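Local coordinates for protein putative alpha-L-fucosidase (PDB 4H41) that probably hydrolyses alpha-L-fucosyl linkages in host glycans, on a TIM-barrel scaffold, at residues P47-G52 against F313-S318; T83-Y88 against S98-D103; Y121-Y126 against I136-Y141. One frame throughout, in Å; residues are numbered along the deposited sequence.

Contact 1: residues P47-G52 against F313-S318; sequences PHQNWG and FSHFMS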
ATOM      1  N   PRO B  47       2.840   9.005  -1.819  1.00 14.70           N
ATOM      2  CA  PRO B  47       3.039   8.848  -3.265  1.00 13.38           C
ATOM      3  C   PRO B  47       2.184   9.808  -4.069  1.00 16.54           C
ATOM      4  O   PRO B  47       1.050  10.138  -3.698  1.00 16.53           O
ATOM      5  CB  PRO B  47       2.679   7.393  -3.524  1.00 14.35           C
ATOM      6  CG  PRO B  47       3.029   6.713  -2.240  1.00 17.32           C
ATOM      7  CD  PRO B  47       2.592   7.683  -1.185  1.00 14.97           C
ATOM      8  N   HIS B  48       2.781  10.324  -5.113  1.00 15.61           N
ATOM      9  CA  HIS B  48       2.168  11.365  -5.952  1.00 14.40           C
ATOM     10  C   HIS B  48       1.009  10.828  -6.753  1.00 14.67           C
ATOM     11  O   HIS B  48       1.097   9.704  -7.298  1.00 16.84           O
ATOM     12  CB  HIS B  48       3.247  11.925  -6.891  1.00 14.73           C
ATOM     13  CG  HIS B  48       2.929  13.254  -7.519  1.00 16.70           C
ATOM     14  ND1 HIS B  48       2.745  14.387  -6.765  1.00 20.03           N
ATOM     15  CD2 HIS B  48       2.847  13.590  -8.828  1.00 17.26           C
ATOM     16  CE1 HIS B  48       2.547  15.384  -7.630  1.00 18.56           C
ATOM     17  NE2 HIS B  48       2.575  14.955  -8.882  1.00 18.29           N
ATOM     18  N   GLN B  49      -0.074  11.621  -6.885  1.00 13.82           N
ATOM     19  CA  GLN B  49      -1.245  11.156  -7.672  1.00 13.78           C
ATOM     20  C   GLN B  49      -1.165  11.552  -9.144  1.00 16.18           C
ATOM     21  O   GLN B  49      -2.002  11.120  -9.898  1.00 14.39           O
ATOM     22  CB  GLN B  49      -2.567  11.629  -7.078  1.00 15.41           C
ATOM     23  CG  GLN B  49      -2.737  11.123  -5.640  1.00 18.14           C
ATOM     24  CD  GLN B  49      -4.170  11.133  -5.227  1.00 26.83           C
ATOM     25  OE1 GLN B  49      -4.924  10.270  -5.624  1.00 17.64           O
ATOM     26  NE2 GLN B  49      -4.576  12.102  -4.437  1.00 18.93           N
ATOM     27  N   ASN B  50      -0.184  12.360  -9.539  1.00 14.21           N
ATOM     28  CA  ASN B  50       0.085  12.748 -10.936  1.00 14.91           C
ATOM     29  C   ASN B  50      -1.086  13.547 -11.518  1.00 17.36           C
ATOM     30  O   ASN B  50      -1.384  13.473 -12.705  1.00 15.65           O
ATOM     31  CB  ASN B  50       0.430  11.522 -11.789  1.00 13.76           C
ATOM     32  CG  ASN B  50       1.805  11.041 -11.423  1.00 16.15           C
ATOM     33  OD1 ASN B  50       2.751  11.813 -11.556  1.00 14.43           O
ATOM     34  ND2 ASN B  50       1.955   9.771 -11.045  1.00 17.08           N
ATOM     35  N   TRP B  51      -1.684  14.366 -10.682  1.00 15.10           N
ATOM     36  CA  TRP B  51      -2.765  15.234 -11.112  1.00 14.80           C
ATOM     37  C   TRP B  51      -2.239  16.455 -11.850  1.00 20.04           C
ATOM     38  O   TRP B  51      -1.145  16.936 -11.549  1.00 20.32           O
ATOM     39  CB  TRP B  51      -3.570  15.718  -9.901  1.00 14.39           C
ATOM     40  CG  TRP B  51      -4.427  14.691  -9.258  1.00 15.02           C
ATOM     41  CD1 TRP B  51      -4.625  13.398  -9.644  1.00 16.41           C
ATOM     42  CD2 TRP B  51      -5.231  14.895  -8.092  1.00 14.82           C
ATOM     43  NE1 TRP B  51      -5.479  12.772  -8.766  1.00 15.81           N
ATOM     44  CE2 TRP B  51      -5.920  13.690  -7.841  1.00 17.25           C
ATOM     45  CE3 TRP B  51      -5.472  15.996  -7.270  1.00 15.35           C
ATOM     46  CZ2 TRP B  51      -6.757  13.531  -6.725  1.00 16.59           C
ATOM     47  CZ3 TRP B  51      -6.312  15.849  -6.179  1.00 16.53           C
ATOM     48  CH2 TRP B  51      -6.950  14.619  -5.923  1.00 16.03           C
ATOM     49  N   GLY B  52      -3.032  16.925 -12.805  1.00 17.35           N
ATOM     50  CA  GLY B  52      -2.817  18.160 -13.528  1.00 18.94           C
ATOM     51  C   GLY B  52      -3.841  19.181 -13.073  1.00 21.96           C
ATOM     52  O   GLY B  52      -4.589  18.948 -12.111  1.00 18.42           O
ATOM     53  N   PHE B 313      -6.693  16.324   2.507  1.00 14.03           N
ATOM     54  CA  PHE B 313      -7.931  16.038   1.780  1.00 13.59           C
ATOM     55  C   PHE B 313      -7.718  15.254   0.495  1.00 17.51           C
ATOM     56  O   PHE B 313      -8.412  14.241   0.292  1.00 13.08           O
ATOM     57  CB  PHE B 313      -8.677  17.319   1.469  1.00 13.43           C
ATOM     58  CG  PHE B 313      -9.965  17.123   0.726  1.00 13.58           C
ATOM     59  CD1 PHE B 313      -9.990  17.120  -0.664  1.00 15.23           C
ATOM     60  CD2 PHE B 313     -11.161  16.993   1.404  1.00 14.91           C
ATOM     61  CE1 PHE B 313     -11.180  16.911  -1.356  1.00 16.35           C
ATOM     62  CE2 PHE B 313     -12.345  16.754   0.709  1.00 17.69           C
ATOM     63  CZ  PHE B 313     -12.348  16.735  -0.668  1.00 15.99           C
ATOM     64  N   SER B 314      -6.846  15.738  -0.394  1.00 16.10           N
ATOM     65  CA  SER B 314      -6.719  15.140  -1.742  1.00 15.40           C
ATOM     66  C   SER B 314      -6.445  13.628  -1.748  1.00 17.24           C
ATOM     67  O   SER B 314      -6.933  12.945  -2.638  1.00 17.15           O
ATOM     68  CB  SER B 314      -5.688  15.865  -2.574  1.00 16.29           C
ATOM     69  OG  SER B 314      -6.110  17.222  -2.688  1.00 18.69           O
ATOM     70  N   HIS B 315      -5.594  13.137  -0.859  1.00 13.33           N
ATOM     71  CA  HIS B 315      -5.317  11.708  -0.794  1.00 12.86           C
ATOM     72  C   HIS B 315      -6.280  10.960   0.086  1.00 14.64           C
ATOM     73  O   HIS B 315      -6.593   9.779  -0.189  1.00 13.99           O
ATOM     74  CB  HIS B 315      -3.906  11.458  -0.245  1.00 12.42           C
ATOM     75  CG  HIS B 315      -2.801  11.735  -1.220  1.00 15.53           C
ATOM     76  ND1 HIS B 315      -2.333  13.007  -1.436  1.00 16.63           N
ATOM     77  CD2 HIS B 315      -2.089  10.879  -1.988  1.00 17.37           C
ATOM     78  CE1 HIS B 315      -1.356  12.892  -2.327  1.00 15.62           C
ATOM     79  NE2 HIS B 315      -1.152  11.622  -2.643  1.00 16.29           N
ATOM     80  N   PHE B 316      -6.649  11.558   1.225  1.00 12.97           N
ATOM     81  CA  PHE B 316      -7.329  10.797   2.258  1.00 12.08           C
ATOM     82  C   PHE B 316      -8.817  11.053   2.443  1.00 16.53           C
ATOM     83  O   PHE B 316      -9.445  10.232   3.096  1.00 14.92           O
ATOM     84  CB  PHE B 316      -6.579  10.941   3.577  1.00 11.85           C
ATOM     85  CG  PHE B 316      -5.140  10.498   3.405  1.00 11.44           C
ATOM     86  CD1 PHE B 316      -4.831   9.170   3.159  1.00 12.72           C
ATOM     87  CD2 PHE B 316      -4.098  11.415   3.447  1.00 14.24           C
ATOM     88  CE1 PHE B 316      -3.510   8.753   2.979  1.00 12.66           C
ATOM     89  CE2 PHE B 316      -2.766  10.988   3.287  1.00 15.62           C
ATOM     90  CZ  PHE B 316      -2.493   9.671   3.012  1.00 14.74           C
HETATM   91  N   MSE B 317      -9.397  12.102   1.852  1.00 13.49           N
HETATM   92  CA  MSE B 317     -10.834  12.347   1.934  1.00 12.72           C
HETATM   93  C   MSE B 317     -11.475  12.640   0.612  1.00 18.10           C
HETATM   94  O   MSE B 317     -12.676  12.840   0.575  1.00 19.43           O
HETATM   95  CB  MSE B 317     -11.133  13.513   2.893  1.00 14.04           C
HETATM   96  CG  MSE B 317     -10.562  13.341   4.230  1.00 18.11           C
HETATM   97 SE   MSE B 317     -11.082  14.855   5.421  0.75 23.57          SE
HETATM   98  CE  MSE B 317     -13.027  14.603   5.357  1.00 20.57           C
ATOM     99  N   SER B 318     -10.742  12.665  -0.472  1.00 15.47           N
ATOM    100  CA  SER B 318     -11.360  13.082  -1.721  1.00 15.40           C
ATOM    101  C   SER B 318     -12.040  11.977  -2.481  1.00 18.02           C
ATOM    102  O   SER B 318     -11.443  10.938  -2.698  1.00 14.68           O
ATOM    103  CB  SER B 318     -10.305  13.679  -2.641  1.00 16.75           C
ATOM    104  OG  SER B 318     -10.859  13.969  -3.921  1.00 17.47           O
TER
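Gln49 reaches across to His315 and Ser314 with CG, CD and NE2. Its CB points toward the helix 313-316, and CG, anti to the carbonyl carbon (chi1 -59°), lies 3.4 Å from NE2 of His315. CD follows at 3.9 Å from His315 CD2. At the tip NE2 stands 3.6 Å above the centre of the imidazole; the same nitrogen also stands over a face of Trp51, offset toward the rim, and is thus held between two rings. From there NE2 donates to the backbone O of Ser314 (3.1 Å), approaching from above the carbonyl plane, while OE1 accepts from Ala322 N. The contact belongs to the closing seam of the TIM barrel: the loop after the first strand, 34-39, meets the short helix after the last, 307-310. His315 returns the grip, its NE2 donating to Pro47 O at 2.9 Å with an N-H...O angle of 154°. Glu312 is hydrogen-bonded to the other ring nitrogen, ND1, and thereby helps fix the ring's rotation. Beyond the amide, Trp51 CZ3 packs on Ser314 CB at 3.7 Å, and Ser314 OG is bonded to Asp59. The same indole meets His328 of a second subunit edge-to-face.

Contact 2: residues T83-Y88 against S98-D103; sequences TYPSPY and SVDLVD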
ATOM      1  N   THR B  83       8.151  23.818  -5.901  1.00 21.57           N
ATOM      2  CA  THR B  83       6.775  23.964  -6.373  1.00 22.01           C
ATOM      3  C   THR B  83       6.576  25.129  -7.320  1.00 25.74           C
ATOM      4  O   THR B  83       5.471  25.304  -7.829  1.00 25.19           O
ATOM      5  CB  THR B  83       5.844  24.159  -5.165  1.00 24.97           C
ATOM      6  OG1 THR B  83       6.165  25.369  -4.490  1.00 21.90           O
ATOM      7  CG2 THR B  83       5.864  22.987  -4.224  1.00 23.01           C
ATOM      8  N   TYR B  84       7.585  25.970  -7.499  1.00 23.58           N
ATOM      9  CA  TYR B  84       7.488  27.141  -8.375  1.00 23.68           C
ATOM     10  C   TYR B  84       8.900  27.450  -8.932  1.00 28.39           C
ATOM     11  O   TYR B  84       9.878  26.973  -8.347  1.00 26.95           O
ATOM     12  CB  TYR B  84       6.904  28.333  -7.598  1.00 24.17           C
ATOM     13  CG  TYR B  84       7.853  28.930  -6.584  1.00 25.14           C
ATOM     14  CD1 TYR B  84       8.054  28.327  -5.349  1.00 25.92           C
ATOM     15  CD2 TYR B  84       8.561  30.094  -6.864  1.00 27.29           C
ATOM     16  CE1 TYR B  84       8.960  28.846  -4.430  1.00 25.96           C
ATOM     17  CE2 TYR B  84       9.445  30.643  -5.936  1.00 27.94           C
ATOM     18  CZ  TYR B  84       9.589  30.048  -4.692  1.00 28.14           C
ATOM     19  OH  TYR B  84      10.540  30.497  -3.814  1.00 29.79           O
ATOM     20  N   PRO B  85       9.020  28.271  -9.994  1.00 27.12           N
ATOM     21  CA  PRO B  85      10.341  28.513 -10.604  1.00 27.54           C
ATOM     22  C   PRO B  85      11.127  29.556  -9.828  1.00 32.14           C
ATOM     23  O   PRO B  85      11.223  30.706 -10.236  1.00 30.29           O
ATOM     24  CB  PRO B  85       9.996  28.963 -12.028  1.00 30.67           C
ATOM     25  CG  PRO B  85       8.674  29.611 -11.898  1.00 34.21           C
ATOM     26  CD  PRO B  85       7.943  28.872 -10.801  1.00 29.24           C
ATOM     27  N   SER B  86      11.660  29.141  -8.680  1.00 28.94           N
ATOM     28  CA  SER B  86      12.410  30.004  -7.769  1.00 28.01           C
ATOM     29  C   SER B  86      13.753  30.429  -8.339  1.00 30.33           C
ATOM     30  O   SER B  86      14.645  29.594  -8.409  1.00 26.85           O
ATOM     31  CB  SER B  86      12.665  29.263  -6.455  1.00 26.85           C
ATOM     32  OG  SER B  86      13.657  29.890  -5.656  1.00 26.28           O
ATOM     33  N   PRO B  87      13.993  31.727  -8.643  1.00 29.65           N
ATOM     34  CA  PRO B  87      15.332  32.115  -9.112  1.00 30.82           C
ATOM     35  C   PRO B  87      16.419  31.740  -8.099  1.00 33.39           C
ATOM     36  O   PRO B  87      17.462  31.238  -8.482  1.00 31.39           O
ATOM     37  CB  PRO B  87      15.224  33.646  -9.288  1.00 33.76           C
ATOM     38  CG  PRO B  87      13.789  33.890  -9.477  1.00 38.36           C
ATOM     39  CD  PRO B  87      13.070  32.875  -8.655  1.00 32.98           C
ATOM     40  N   TYR B  88      16.142  31.879  -6.802  1.00 30.47           N
ATOM     41  CA  TYR B  88      17.129  31.546  -5.772  1.00 30.10           C
ATOM     42  C   TYR B  88      17.438  30.049  -5.723  1.00 30.70           C
ATOM     43  O   TYR B  88      18.609  29.680  -5.755  1.00 30.55           O
ATOM     44  CB  TYR B  88      16.648  32.034  -4.394  1.00 31.74           C
ATOM     45  CG  TYR B  88      17.537  31.587  -3.254  1.00 33.05           C
ATOM     46  CD1 TYR B  88      18.751  32.208  -3.011  1.00 36.28           C
ATOM     47  CD2 TYR B  88      17.159  30.546  -2.415  1.00 30.87           C
ATOM     48  CE1 TYR B  88      19.567  31.810  -1.955  1.00 35.66           C
ATOM     49  CE2 TYR B  88      17.982  30.114  -1.383  1.00 30.06           C
ATOM     50  CZ  TYR B  88      19.180  30.760  -1.143  1.00 37.30           C
ATOM     51  OH  TYR B  88      19.989  30.383  -0.098  1.00 36.81           O
ATOM     52  N   SER B  98       7.884  21.021 -13.700  1.00 22.27           N
ATOM     53  CA  SER B  98       7.232  21.227 -14.987  1.00 23.52           C
ATOM     54  C   SER B  98       6.036  22.141 -14.875  1.00 24.95           C
ATOM     55  O   SER B  98       5.582  22.633 -15.896  1.00 25.81           O
ATOM     56  CB  SER B  98       6.803  19.913 -15.613  1.00 26.41           C
ATOM     57  OG  SER B  98       5.889  19.219 -14.797  1.00 26.80           O
ATOM     58  N   VAL B  99       5.511  22.373 -13.665  1.00 23.02           N
ATOM     59  CA  VAL B  99       4.343  23.240 -13.467  1.00 22.24           C
ATOM     60  C   VAL B  99       4.612  24.183 -12.312  1.00 24.34           C
ATOM     61  O   VAL B  99       5.113  23.759 -11.269  1.00 24.84           O
ATOM     62  CB  VAL B  99       3.070  22.383 -13.185  1.00 25.26           C
ATOM     63  CG1 VAL B  99       1.855  23.265 -12.872  1.00 25.16           C
ATOM     64  CG2 VAL B  99       2.753  21.436 -14.347  1.00 25.81           C
ATOM     65  N   ASP B 100       4.174  25.447 -12.450  1.00 21.95           N
ATOM     66  CA  ASP B 100       4.214  26.401 -11.351  1.00 21.18           C
ATOM     67  C   ASP B 100       2.972  26.129 -10.473  1.00 23.03           C
ATOM     68  O   ASP B 100       1.877  26.604 -10.768  1.00 22.51           O
ATOM     69  CB  ASP B 100       4.256  27.861 -11.848  1.00 21.28           C
ATOM     70  CG  ASP B 100       4.346  28.885 -10.730  1.00 26.84           C
ATOM     71  OD1 ASP B 100       4.131  28.507  -9.544  1.00 21.99           O
ATOM     72  OD2 ASP B 100       4.592  30.081 -11.029  1.00 25.27           O
ATOM     73  N   LEU B 101       3.138  25.306  -9.438  1.00 21.19           N
ATOM     74  CA  LEU B 101       2.032  24.939  -8.543  1.00 19.81           C
ATOM     75  C   LEU B 101       1.561  26.094  -7.702  1.00 21.47           C
ATOM     76  O   LEU B 101       0.379  26.152  -7.349  1.00 23.05           O
ATOM     77  CB  LEU B 101       2.430  23.780  -7.618  1.00 19.59           C
ATOM     78  CG  LEU B 101       2.807  22.485  -8.323  1.00 25.31           C
ATOM     79  CD1 LEU B 101       3.311  21.435  -7.317  1.00 24.91           C
ATOM     80  CD2 LEU B 101       1.620  21.915  -9.098  1.00 28.92           C
ATOM     81  N   VAL B 102       2.456  27.013  -7.335  1.00 19.95           N
ATOM     82  CA  VAL B 102       2.069  28.177  -6.519  1.00 19.16           C
ATOM     83  C   VAL B 102       1.050  29.019  -7.312  1.00 23.69           C
ATOM     84  O   VAL B 102      -0.023  29.340  -6.792  1.00 21.20           O
ATOM     85  CB  VAL B 102       3.290  28.989  -6.057  1.00 22.66           C
ATOM     86  CG1 VAL B 102       2.854  30.232  -5.322  1.00 24.12           C
ATOM     87  CG2 VAL B 102       4.165  28.143  -5.132  1.00 21.64           C
ATOM     88  N   ASP B 103       1.361  29.307  -8.579  1.00 20.28           N
ATOM     89  CA  ASP B 103       0.462  30.028  -9.481  1.00 19.84           C
ATOM     90  C   ASP B 103      -0.867  29.280  -9.591  1.00 24.88           C
ATOM     91  O   ASP B 103      -1.930  29.882  -9.464  1.00 26.22           O
ATOM     92  CB  ASP B 103       1.093  30.162 -10.874  1.00 21.62           C
ATOM     93  CG  ASP B 103       0.094  30.578 -11.946  1.00 27.66           C
ATOM     94  OD1 ASP B 103      -0.319  31.750 -11.943  1.00 27.96           O
ATOM     95  OD2 ASP B 103      -0.332  29.704 -12.741  1.00 30.00           O
TER
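The amino end of helix 101-111, which precedes the third strand of the TIM barrel, is capped by its N-cap residue, Asp100, while Thr83 offers its backbone O to the first N-H groups. Thr83 O accepts from Leu101 N at 2.8 Å and takes a second, weak bond from Val102 N. Asp100 has CG anti to its backbone N (chi1 -178°), and OD1 receives Asp103 N at 3.0 Å in an almost straight bond (176°) that arrives from above the carboxylate plane. OD2 is bonded to Tyr150 OH on helix 136-151. The flat carboxylate also rests against carbon: OD1 is 3.4 Å from Tyr84 CB, and OD2 is 3.6 Å from Pro85 CD, the two side chains of this second pair crossing at about a right angle. Pro85 is the centre of an inverse gamma turn, closed by Ser86 N and Tyr84 O. On the buried side Val102 CG2 touches Tyr84 CB at 3.7 Å, and Thr83 OG1, itself bonded to Ser76 O, lies 3.5 Å from the same methyl. With oxygens gathered around the first-turn N-H groups, the partial positive charge of the helix end is probably offset, and those N-H groups would be expected to favour the ionised form of Asp100.

Contact 3: residues Y121-Y126 against I136-Y141; sequences YDSGRY and IEDNKY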
ATOM      1  N   TYR B 121      10.080  26.833   2.748  1.00 20.33           N
ATOM      2  CA  TYR B 121      10.985  25.881   2.144  1.00 20.93           C
ATOM      3  C   TYR B 121      11.628  24.988   3.221  1.00 22.81           C
ATOM      4  O   TYR B 121      12.014  25.476   4.283  1.00 22.93           O
ATOM      5  CB  TYR B 121      12.060  26.640   1.341  1.00 19.30           C
ATOM      6  CG  TYR B 121      13.148  25.764   0.770  1.00 21.89           C
ATOM      7  CD1 TYR B 121      12.876  24.850  -0.241  1.00 22.82           C
ATOM      8  CD2 TYR B 121      14.438  25.809   1.276  1.00 23.06           C
ATOM      9  CE1 TYR B 121      13.874  24.014  -0.750  1.00 21.73           C
ATOM     10  CE2 TYR B 121      15.437  24.977   0.787  1.00 25.39           C
ATOM     11  CZ  TYR B 121      15.149  24.065  -0.213  1.00 26.53           C
ATOM     12  OH  TYR B 121      16.166  23.241  -0.612  1.00 24.70           O
ATOM     13  N   ASP B 122      11.790  23.715   2.902  1.00 18.88           N
ATOM     14  CA  ASP B 122      12.429  22.717   3.760  1.00 19.07           C
ATOM     15  C   ASP B 122      13.700  22.234   3.061  1.00 24.21           C
ATOM     16  O   ASP B 122      13.637  21.478   2.085  1.00 22.67           O
ATOM     17  CB  ASP B 122      11.445  21.570   4.029  1.00 20.05           C
ATOM     18  CG  ASP B 122      11.948  20.490   4.986  1.00 21.80           C
ATOM     19  OD1 ASP B 122      13.161  20.492   5.312  1.00 22.41           O
ATOM     20  OD2 ASP B 122      11.160  19.599   5.330  1.00 23.79           O
ATOM     21  N   SER B 123      14.867  22.658   3.556  1.00 23.14           N
ATOM     22  CA  SER B 123      16.139  22.311   2.893  1.00 24.22           C
ATOM     23  C   SER B 123      16.647  20.909   3.153  1.00 26.16           C
ATOM     24  O   SER B 123      17.576  20.496   2.461  1.00 25.18           O
ATOM     25  CB  SER B 123      17.253  23.276   3.309  1.00 29.47           C
ATOM     26  OG  SER B 123      17.753  22.980   4.608  1.00 29.00           O
ATOM     27  N   GLY B 124      16.146  20.243   4.174  1.00 23.37           N
ATOM     28  CA  GLY B 124      16.626  18.936   4.598  1.00 23.46           C
ATOM     29  C   GLY B 124      17.700  19.012   5.675  1.00 28.48           C
ATOM     30  O   GLY B 124      17.957  18.020   6.350  1.00 26.46           O
ATOM     31  N   ARG B 125      18.311  20.193   5.892  1.00 26.57           N
ATOM     32  CA  ARG B 125      19.403  20.378   6.859  1.00 26.57           C
ATOM     33  C   ARG B 125      18.939  20.157   8.294  1.00 27.96           C
ATOM     34  O   ARG B 125      19.652  19.529   9.075  1.00 27.82           O
ATOM     35  CB  ARG B 125      20.014  21.782   6.740  1.00 25.57           C
ATOM     36  CG  ARG B 125      20.810  21.962   5.460  1.00 31.42           C
ATOM     37  CD  ARG B 125      21.474  23.337   5.401  1.00 39.71           C
ATOM     38  NE  ARG B 125      21.858  23.659   4.021  1.00 52.70           N
ATOM     39  CZ  ARG B 125      21.168  24.403   3.157  1.00 64.70           C
ATOM     40  NH1 ARG B 125      20.042  24.991   3.527  1.00 42.04           N
ATOM     41  NH2 ARG B 125      21.625  24.597   1.923  1.00 61.67           N
ATOM     42  N   TYR B 126      17.748  20.652   8.644  1.00 24.25           N
ATOM     43  CA  TYR B 126      17.202  20.398   9.965  1.00 22.78           C
ATOM     44  C   TYR B 126      16.969  18.879  10.150  1.00 27.04           C
ATOM     45  O   TYR B 126      17.374  18.308  11.166  1.00 27.84           O
ATOM     46  CB  TYR B 126      15.894  21.184  10.182  1.00 23.49           C
ATOM     47  CG  TYR B 126      14.975  20.551  11.202  1.00 24.01           C
ATOM     48  CD1 TYR B 126      15.350  20.436  12.535  1.00 26.54           C
ATOM     49  CD2 TYR B 126      13.716  20.095  10.844  1.00 24.00           C
ATOM     50  CE1 TYR B 126      14.501  19.863  13.481  1.00 25.70           C
ATOM     51  CE2 TYR B 126      12.862  19.515  11.782  1.00 24.23           C
ATOM     52  CZ  TYR B 126      13.246  19.430  13.108  1.00 27.76           C
ATOM     53  OH  TYR B 126      12.438  18.859  14.071  1.00 30.62           O
ATOM     54  N   ILE B 136      16.582  28.813   8.399  1.00 25.05           N
ATOM     55  CA  ILE B 136      16.350  30.249   8.302  1.00 24.59           C
ATOM     56  C   ILE B 136      16.894  30.849   7.002  1.00 27.22           C
ATOM     57  O   ILE B 136      16.171  31.597   6.346  1.00 24.96           O
ATOM     58  CB  ILE B 136      16.976  30.991   9.508  1.00 27.10           C
ATOM     59  CG1 ILE B 136      16.380  30.511  10.864  1.00 25.00           C
ATOM     60  CG2 ILE B 136      16.762  32.515   9.352  1.00 31.12           C
ATOM     61  CD1 ILE B 136      17.195  30.924  12.034  1.00 29.15           C
ATOM     62  N   GLU B 137      18.168  30.580   6.660  1.00 28.76           N
ATOM     63  CA  GLU B 137      18.832  31.285   5.564  1.00 29.13           C
ATOM     64  C   GLU B 137      18.140  31.172   4.213  1.00 29.71           C
ATOM     65  O   GLU B 137      17.902  32.214   3.597  1.00 28.94           O
ATOM     66  CB  GLU B 137      20.286  30.860   5.421  1.00 32.04           C
ATOM     67  CG  GLU B 137      21.072  31.772   4.488  1.00 49.52           C
ATOM     68  CD  GLU B 137      22.567  31.785   4.723  1.00 88.79           C
ATOM     69  OE1 GLU B 137      23.125  30.719   5.074  1.00 91.58           O
ATOM     70  OE2 GLU B 137      23.185  32.861   4.544  1.00 94.78           O
ATOM     71  N   ASP B 138      17.836  29.976   3.737  1.00 26.70           N
ATOM     72  CA  ASP B 138      17.174  29.840   2.407  1.00 24.57           C
ATOM     73  C   ASP B 138      15.813  30.500   2.418  1.00 25.81           C
ATOM     74  O   ASP B 138      15.427  31.095   1.421  1.00 23.00           O
ATOM     75  CB  ASP B 138      17.017  28.385   1.985  1.00 25.86           C
ATOM     76  CG  ASP B 138      18.315  27.657   1.667  1.00 31.77           C
ATOM     77  OD1 ASP B 138      19.290  28.315   1.269  1.00 30.66           O
ATOM     78  OD2 ASP B 138      18.387  26.468   1.929  1.00 34.23           O
ATOM     79  N   ASN B 139      15.084  30.425   3.562  1.00 24.82           N
ATOM     80  CA  ASN B 139      13.773  31.043   3.630  1.00 23.98           C
ATOM     81  C   ASN B 139      13.871  32.566   3.608  1.00 25.37           C
ATOM     82  O   ASN B 139      12.919  33.172   3.150  1.00 26.24           O
ATOM     83  CB  ASN B 139      12.961  30.566   4.788  1.00 23.20           C
ATOM     84  CG  ASN B 139      12.297  29.274   4.451  1.00 25.62           C
ATOM     85  OD1 ASN B 139      11.447  29.206   3.524  1.00 23.10           O
ATOM     86  ND2 ASN B 139      12.734  28.203   5.077  1.00 22.83           N
ATOM     87  N   LYS B 140      15.013  33.186   3.989  1.00 24.17           N
ATOM     88  CA  LYS B 140      15.143  34.633   3.824  1.00 26.32           C
ATOM     89  C   LYS B 140      14.972  35.031   2.360  1.00 29.43           C
ATOM     90  O   LYS B 140      14.324  36.040   2.072  1.00 31.57           O
ATOM     91  CB  LYS B 140      16.487  35.164   4.340  1.00 28.03           C
ATOM     92  CG  LYS B 140      16.704  34.950   5.815  1.00 40.59           C
ATOM     93  CD  LYS B 140      17.793  35.842   6.338  1.00 54.82           C
ATOM     94  CE  LYS B 140      18.143  35.435   7.745  1.00 77.25           C
ATOM     95  NZ  LYS B 140      18.978  36.437   8.454  1.00 98.39           N
ATOM     96  N   TYR B 141      15.531  34.244   1.445  1.00 26.45           N
ATOM     97  CA  TYR B 141      15.440  34.513   0.010  1.00 26.61           C
ATOM     98  C   TYR B 141      14.101  34.093  -0.543  1.00 28.46           C
ATOM     99  O   TYR B 141      13.540  34.811  -1.359  1.00 28.73           O
ATOM    100  CB  TYR B 141      16.548  33.785  -0.748  1.00 28.47           C
ATOM    101  CG  TYR B 141      17.913  34.288  -0.373  1.00 34.72           C
ATOM    102  CD1 TYR B 141      18.474  35.388  -1.016  1.00 39.53           C
ATOM    103  CD2 TYR B 141      18.622  33.712   0.669  1.00 36.35           C
ATOM    104  CE1 TYR B 141      19.735  35.865  -0.666  1.00 40.71           C
ATOM    105  CE2 TYR B 141      19.872  34.189   1.044  1.00 39.64           C
ATOM    106  CZ  TYR B 141      20.425  35.273   0.378  1.00 51.52           C
ATOM    107  OH  TYR B 141      21.660  35.745   0.753  1.00 56.42           O
TER
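Asn139 and Tyr121 make a double hydrogen bond in which one side-chain amide reads both backbone polar atoms of a single residue. Tyr121 N donates to Asn139 OD1 at 2.8 Å, in the carbonyl plane and on a lone pair, and Asn139 ND2 donates back to Tyr121 O at 2.9 Å, nearly straight at 171°. CG of Asn139 is anti to the carbonyl carbon (chi1 -83°), which sets it beside the backbone N. ND2 also donates to Glu135 O, just before the helix begins, so three bonds hold the amide and fix its flip. An alanine in place of Asn139 would probably leave Tyr121 N and O without these mates and let the loop shift against the helix. The ionic part is a salt bridge between Arg125 and Asp138: OD2 lies in the guanidinium plane and receives NH1 at 2.7 Å and 169°, NH1 coming from above the carboxylate plane, and the two side chains cross at about a right angle. The other oxygen, OD1, is bonded to Tyr88 OH. Packing is built on the same aspartate, since OD2 sits at the edge of the Tyr121 ring, 3.5 Å from CE2, and Asp138 CB is 3.7 Å from CD2. The phenol end of that ring is tied to Arg79 O. Within the loop an Asx turn shapes the chain, Gly124 N donating to Asp122 OD1. The contact thus joins the loop that leaves barrel strand 115-119 to the first turns of helix 136-151, whose Ile136 and Asn139 in turn pack on helix 173-187.

From the N terminus, the chain leaves the first barrel strand and enters contact 1 at 47-52, but that contact closes only at 313-318, beyond the eighth strand; its long loop encloses both others. Contact 2 shuts a short excursion after the second strand, joining 83-88 to the start of helix 101-111. Contact 3 does likewise after the third strand, joining 121-126 to helix 136-151. The two lie in series without crossing, centres 16 Å apart, and touch through Tyr88, whose ring stacks on Tyr141. Contact 1 stays apart from both, although contacts 1 and 2 each also meet the second subunit.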